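Local coordinates for protein citryl-spermidine/3,4-dihydroxybenzoyl-citryl-spermidine:spermidine ligase (Bacillus anthracis, PDB 3TO3) that joins spermidine to a citryl-spermidine intermediate in an ATP-dependent condensation during biosynthesis of the siderophore petrobactin, at residues Trp404-Trp413 / Val446-Arg454. Sequence-based numbering, arbitrary orientation. Where two conformers were deposited one is given.
Sequences WLNKYGIENW and VHKEGLPVR
Three aromatic side chains, Trp404, Tyr408 and Trp413, close round the turn at Gly450. Gly450 CA lies over one face of the Trp404 indole, a CH-pi contact 3.3 Å from the centroid of its five-membered ring. The far end of that indole turns its edge to the face of His447, ring planes at 51°, while His447 ND1 accepts the Gly450 N-H (2.9 Å between ND1 and N) and ties the imidazole to the turn. Trp413, its CG swung anti to the backbone N (chi1 -172°), reaches in with NE1 to bond Gly450 O at 2.8 Å; the acceptor lies in the indole plane. Pro452 CG covers one face of this indole and Leu405 CD2 the other. Tyr408 OH donates to Glu449 O at 2.8 Å, from above the carbonyl plane, and its ring has Leu451 CD1 over one face and Lys407 CG over the opposite one. At the exposed margin, Lys407 NZ and Glu449 OE1 form a long salt bridge of 3.8 Å. The aromatic cluster thus docks helix 402-408 and the start of helix 410-432 onto the type I' turn of a beta hairpin, formed by strands 443-448 and 451-457 of the mixed sheet.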
ATOM      1  N   TRP B 404       7.194 -32.581  29.057  1.00 45.47           N
ATOM      2  CA  TRP B 404       8.574 -32.539  29.528  1.00 48.30           C
ATOM      3  C   TRP B 404       8.668 -32.182  31.007  1.00 47.97           C
ATOM      4  O   TRP B 404       9.466 -32.762  31.743  1.00 47.15           O
ATOM      5  CB  TRP B 404       9.421 -31.548  28.710  1.00 41.12           C
ATOM      6  CG  TRP B 404       9.522 -31.911  27.276  1.00 46.43           C
ATOM      7  CD1 TRP B 404       9.198 -33.117  26.698  1.00 39.14           C
ATOM      8  CD2 TRP B 404       9.951 -31.055  26.213  1.00 44.08           C
ATOM      9  NE1 TRP B 404       9.420 -33.054  25.342  1.00 46.63           N
ATOM     10  CE2 TRP B 404       9.878 -31.804  25.020  1.00 45.40           C
ATOM     11  CE3 TRP B 404      10.404 -29.729  26.159  1.00 45.39           C
ATOM     12  CZ2 TRP B 404      10.244 -31.273  23.787  1.00 52.04           C
ATOM     13  CZ3 TRP B 404      10.760 -29.200  24.941  1.00 41.38           C
ATOM     14  CH2 TRP B 404      10.682 -29.971  23.765  1.00 48.16           C
ATOM     15  N   LEU B 405       7.905 -31.182  31.427  1.00 48.40           N
ATOM     16  CA  LEU B 405       7.970 -30.778  32.818  1.00 46.70           C
ATOM     17  C   LEU B 405       7.567 -31.939  33.732  1.00 53.11           C
ATOM     18  O   LEU B 405       8.196 -32.138  34.766  1.00 59.34           O
ATOM     19  CB  LEU B 405       7.142 -29.516  33.118  1.00 32.80           C
ATOM     20  CG  LEU B 405       7.516 -28.234  32.370  1.00 42.09           C
ATOM     21  CD1 LEU B 405       6.526 -27.092  32.689  1.00 36.47           C
ATOM     22  CD2 LEU B 405       8.939 -27.848  32.705  1.00 41.09           C
ATOM     23  N   ASN B 406       6.534 -32.680  33.332  0.61 52.22           N
ATOM     24  CA  ASN B 406       6.069 -33.830  34.101  0.61 55.73           C
ATOM     25  C   ASN B 406       7.172 -34.892  34.193  0.61 60.29           C
ATOM     26  O   ASN B 406       7.386 -35.504  35.249  0.61 58.93           O
ATOM     27  CB  ASN B 406       4.771 -34.427  33.507  0.61 52.13           C
ATOM     28  CG  ASN B 406       3.570 -33.486  33.614  0.61 59.74           C
ATOM     29  OD1 ASN B 406       3.602 -32.476  34.318  0.61 65.54           O
ATOM     30  ND2 ASN B 406       2.501 -33.820  32.903  0.61 66.92           N
ATOM     31  N   LYS B 407       7.887 -35.086  33.086  1.00 61.39           N
ATOM     32  CA  LYS B 407       8.920 -36.119  32.994  1.00 61.46           C
ATOM     33  C   LYS B 407      10.190 -35.787  33.791  1.00 60.52           C
ATOM     34  O   LYS B 407      10.690 -36.632  34.531  1.00 60.00           O
ATOM     35  CB  LYS B 407       9.264 -36.439  31.531  1.00 58.52           C
ATOM     36  CG  LYS B 407      10.063 -37.727  31.317  1.00 58.87           C
ATOM     37  CD  LYS B 407      10.820 -37.746  29.973  1.00 62.02           C
ATOM     38  CE  LYS B 407      10.770 -39.138  29.346  1.00 64.52           C
ATOM     39  NZ  LYS B 407      11.908 -39.431  28.421  1.00 65.90           N
ATOM     40  N   TYR B 408      10.756 -34.599  33.599  1.00 54.16           N
ATOM     41  CA  TYR B 408      12.000 -34.275  34.295  1.00 54.36           C
ATOM     42  C   TYR B 408      11.880 -33.501  35.592  1.00 52.96           C
ATOM     43  O   TYR B 408      12.847 -33.413  36.363  1.00 55.08           O
ATOM     44  CB  TYR B 408      12.953 -33.541  33.359  1.00 52.10           C
ATOM     45  CG  TYR B 408      13.200 -34.311  32.113  1.00 51.63           C
ATOM     46  CD1 TYR B 408      12.552 -33.982  30.933  1.00 45.23           C
ATOM     47  CD2 TYR B 408      14.077 -35.383  32.113  1.00 58.03           C
ATOM     48  CE1 TYR B 408      12.782 -34.707  29.771  1.00 49.79           C
ATOM     49  CE2 TYR B 408      14.316 -36.114  30.971  1.00 59.79           C
ATOM     50  CZ  TYR B 408      13.664 -35.785  29.800  1.00 58.22           C
ATOM     51  OH  TYR B 408      13.902 -36.532  28.664  1.00 54.06           O
ATOM     52  N   GLY B 409      10.695 -32.975  35.863  1.00 48.60           N
ATOM     53  CA  GLY B 409      10.533 -32.068  36.992  1.00 43.96           C
ATOM     54  C   GLY B 409      10.861 -30.654  36.535  1.00 48.47           C
ATOM     55  O   GLY B 409      11.691 -30.458  35.659  1.00 51.75           O
ATOM     56  N   ILE B 410      10.228 -29.669  37.147  1.00 45.03           N
ATOM     57  CA  ILE B 410      10.320 -28.309  36.682  1.00 44.39           C
ATOM     58  C   ILE B 410      11.659 -27.695  37.002  1.00 46.48           C
ATOM     59  O   ILE B 410      12.320 -27.130  36.120  1.00 50.33           O
ATOM     60  CB  ILE B 410       9.207 -27.438  37.293  1.00 45.97           C
ATOM     61  CG1 ILE B 410       7.849 -27.862  36.756  1.00 55.26           C
ATOM     62  CG2 ILE B 410       9.436 -25.974  37.003  1.00 41.32           C
ATOM     63  CD1 ILE B 410       6.711 -26.938  37.203  1.00 58.56           C
ATOM     64  N   GLU B 411      12.054 -27.783  38.263  1.00 45.73           N
ATOM     65  CA  GLU B 411      13.311 -27.191  38.664  1.00 48.63           C
ATOM     66  C   GLU B 411      14.458 -27.834  37.883  1.00 48.77           C
ATOM     67  O   GLU B 411      15.323 -27.129  37.386  1.00 46.78           O
ATOM     68  CB  GLU B 411      13.558 -27.301  40.167  1.00 49.52           C
ATOM     69  CG  GLU B 411      14.851 -26.599  40.600  1.00 50.04           C
ATOM     70  CD  GLU B 411      15.188 -26.758  42.082  1.00 65.34           C
ATOM     71  OE1 GLU B 411      16.370 -26.562  42.430  1.00 76.33           O
ATOM     72  OE2 GLU B 411      14.294 -27.067  42.903  1.00 68.29           O
ATOM     73  N   ASN B 412      14.462 -29.156  37.747  1.00 38.31           N
ATOM     74  CA  ASN B 412      15.545 -29.788  36.992  1.00 44.74           C
ATOM     75  C   ASN B 412      15.581 -29.372  35.542  1.00 46.13           C
ATOM     76  O   ASN B 412      16.655 -29.210  34.970  1.00 48.11           O
ATOM     77  CB  ASN B 412      15.493 -31.317  37.049  1.00 39.89           C
ATOM     78  CG  ASN B 412      15.632 -31.835  38.439  1.00 51.31           C
ATOM     79  OD1 ASN B 412      16.194 -31.158  39.304  1.00 52.75           O
ATOM     80  ND2 ASN B 412      15.101 -33.037  38.685  1.00 52.90           N
ATOM     81  N   TRP B 413      14.406 -29.241  34.939  1.00 43.93           N
ATOM     82  CA  TRP B 413      14.336 -28.903  33.530  1.00 47.37           C
ATOM     83  C   TRP B 413      14.814 -27.463  33.338  1.00 45.87           C
ATOM     84  O   TRP B 413      15.589 -27.175  32.444  1.00 51.49           O
ATOM     85  CB  TRP B 413      12.910 -29.080  32.998  1.00 45.35           C
ATOM     86  CG  TRP B 413      12.800 -28.937  31.507  1.00 41.65           C
ATOM     87  CD1 TRP B 413      12.963 -29.926  30.573  1.00 38.53           C
ATOM     88  CD2 TRP B 413      12.531 -27.740  30.780  1.00 34.96           C
ATOM     89  NE1 TRP B 413      12.799 -29.421  29.313  1.00 36.03           N
ATOM     90  CE2 TRP B 413      12.528 -28.080  29.407  1.00 39.96           C
ATOM     91  CE3 TRP B 413      12.275 -26.409  31.156  1.00 42.31           C
ATOM     92  CZ2 TRP B 413      12.294 -27.132  28.399  1.00 33.76           C
ATOM     93  CZ3 TRP B 413      12.045 -25.478  30.180  1.00 38.98           C
ATOM     94  CH2 TRP B 413      12.050 -25.843  28.807  1.00 48.29           C
ATOM     95  N   VAL B 446      18.206 -27.496  21.169  1.00 41.96           N
ATOM     96  CA  VAL B 446      18.390 -28.885  20.790  1.00 46.46           C
ATOM     97  C   VAL B 446      18.195 -29.754  22.032  1.00 49.80           C
ATOM     98  O   VAL B 446      18.740 -29.466  23.099  1.00 50.69           O
ATOM     99  CB  VAL B 446      19.773 -29.125  20.218  1.00 48.49           C
ATOM    100  CG1 VAL B 446      19.941 -30.602  19.828  1.00 42.87           C
ATOM    101  CG2 VAL B 446      19.978 -28.232  19.025  1.00 43.05           C
ATOM    102  N   HIS B 447      17.387 -30.797  21.906  1.00 45.62           N
ATOM    103  CA  HIS B 447      16.991 -31.562  23.078  1.00 43.20           C
ATOM    104  C   HIS B 447      16.945 -33.046  22.754  1.00 48.86           C
ATOM    105  O   HIS B 447      16.930 -33.447  21.581  1.00 50.76           O
ATOM    106  CB  HIS B 447      15.616 -31.094  23.567  1.00 48.21           C
ATOM    107  CG  HIS B 447      14.501 -31.432  22.624  1.00 47.44           C
ATOM    108  ND1 HIS B 447      13.920 -32.683  22.581  1.00 43.89           N
ATOM    109  CD2 HIS B 447      13.872 -30.692  21.677  1.00 43.44           C
ATOM    110  CE1 HIS B 447      12.983 -32.699  21.646  1.00 48.40           C
ATOM    111  NE2 HIS B 447      12.940 -31.507  21.078  1.00 46.79           N
ATOM    112  N   LYS B 448      16.936 -33.879  23.787  1.00 51.08           N
ATOM    113  CA  LYS B 448      16.772 -35.314  23.559  1.00 55.70           C
ATOM    114  C   LYS B 448      15.520 -35.736  24.315  1.00 58.43           C
ATOM    115  O   LYS B 448      15.505 -35.798  25.561  1.00 51.44           O
ATOM    116  CB  LYS B 448      18.016 -36.044  24.070  1.00 63.99           C
ATOM    117  CG  LYS B 448      18.141 -37.473  23.647  1.00 77.58           C
ATOM    118  CD  LYS B 448      19.565 -37.953  23.886  1.00 92.45           C
ATOM    119  CE  LYS B 448      20.588 -36.923  23.379  1.00 99.39           C
ATOM    120  NZ  LYS B 448      21.699 -37.556  22.581  1.00107.09           N
ATOM    121  N   GLU B 449      14.461 -36.030  23.568  1.00 56.03           N
ATOM    122  CA  GLU B 449      13.187 -36.304  24.214  1.00 59.24           C
ATOM    123  C   GLU B 449      12.888 -35.273  25.326  1.00 56.25           C
ATOM    124  O   GLU B 449      12.471 -35.647  26.434  1.00 54.62           O
ATOM    125  CB  GLU B 449      13.149 -37.735  24.765  1.00 53.31           C
ATOM    126  CG  GLU B 449      13.214 -38.829  23.702  1.00 68.13           C
ATOM    127  CD  GLU B 449      13.096 -40.230  24.321  1.00 98.53           C
ATOM    128  OE1 GLU B 449      13.834 -40.532  25.296  1.00101.60           O
ATOM    129  OE2 GLU B 449      12.253 -41.028  23.849  1.00112.45           O
ATOM    130  N   GLY B 450      13.118 -33.991  25.027  1.00 49.10           N
ATOM    131  CA  GLY B 450      12.784 -32.907  25.935  1.00 42.22           C
ATOM    132  C   GLY B 450      13.829 -32.545  26.978  1.00 43.86           C
ATOM    133  O   GLY B 450      13.680 -31.561  27.693  1.00 40.67           O
ATOM    134  N   LEU B 451      14.875 -33.358  27.084  1.00 49.35           N
ATOM    135  CA  LEU B 451      16.020 -33.048  27.930  1.00 50.28           C
ATOM    136  C   LEU B 451      16.911 -32.051  27.194  1.00 49.83           C
ATOM    137  O   LEU B 451      17.363 -32.343  26.088  1.00 52.46           O
ATOM    138  CB  LEU B 451      16.842 -34.305  28.181  1.00 54.75           C
ATOM    139  CG  LEU B 451      18.049 -34.064  29.083  1.00 63.51           C
ATOM    140  CD1 LEU B 451      17.533 -33.852  30.492  1.00 67.59           C
ATOM    141  CD2 LEU B 451      19.071 -35.211  29.038  1.00 67.89           C
ATOM    142  N   PRO B 452      17.150 -30.870  27.791  1.00 46.14           N
ATOM    143  CA  PRO B 452      17.925 -29.862  27.058  1.00 45.59           C
ATOM    144  C   PRO B 452      19.379 -30.285  26.891  1.00 51.05           C
ATOM    145  O   PRO B 452      20.034 -30.638  27.872  1.00 50.49           O
ATOM    146  CB  PRO B 452      17.795 -28.609  27.938  1.00 47.75           C
ATOM    147  CG  PRO B 452      16.483 -28.847  28.739  1.00 42.86           C
ATOM    148  CD  PRO B 452      16.544 -30.327  29.020  1.00 44.27           C
ATOM    149  N   VAL B 453      19.874 -30.204  25.658  1.00 46.01           N
ATOM    150  CA  VAL B 453      21.222 -30.626  25.300  1.00 49.64           C
ATOM    151  C   VAL B 453      22.161 -29.445  25.028  1.00 46.36           C
ATOM    152  O   VAL B 453      23.224 -29.326  25.646  1.00 49.22           O
ATOM    153  CB  VAL B 453      21.225 -31.638  24.128  1.00 56.38           C
ATOM    154  CG1 VAL B 453      22.649 -32.047  23.773  1.00 51.16           C
ATOM    155  CG2 VAL B 453      20.411 -32.876  24.511  1.00 55.39           C
ATOM    156  N   ARG B 454      21.802 -28.628  24.036  1.00 42.42           N
ATOM    157  CA  ARG B 454      22.647 -27.549  23.565  1.00 41.44           C
ATOM    158  C   ARG B 454      21.795 -26.504  22.823  1.00 50.77           C
ATOM    159  O   ARG B 454      20.613 -26.745  22.533  1.00 49.91           O
ATOM    160  CB  ARG B 454      23.779 -28.120  22.685  1.00 51.38           C
ATOM    161  CG  ARG B 454      23.282 -28.772  21.395  1.00 50.58           C
ATOM    162  CD  ARG B 454      24.149 -29.928  20.982  1.00 55.20           C
ATOM    163  NE  ARG B 454      25.308 -29.515  20.198  1.00 62.89           N
ATOM    164  CZ  ARG B 454      25.640 -30.032  19.020  1.00 62.14           C
ATOM    165  NH1 ARG B 454      24.892 -30.979  18.462  1.00 61.92           N
ATOM    166  NH2 ARG B 454      26.717 -29.592  18.399  1.00 59.92           N
TER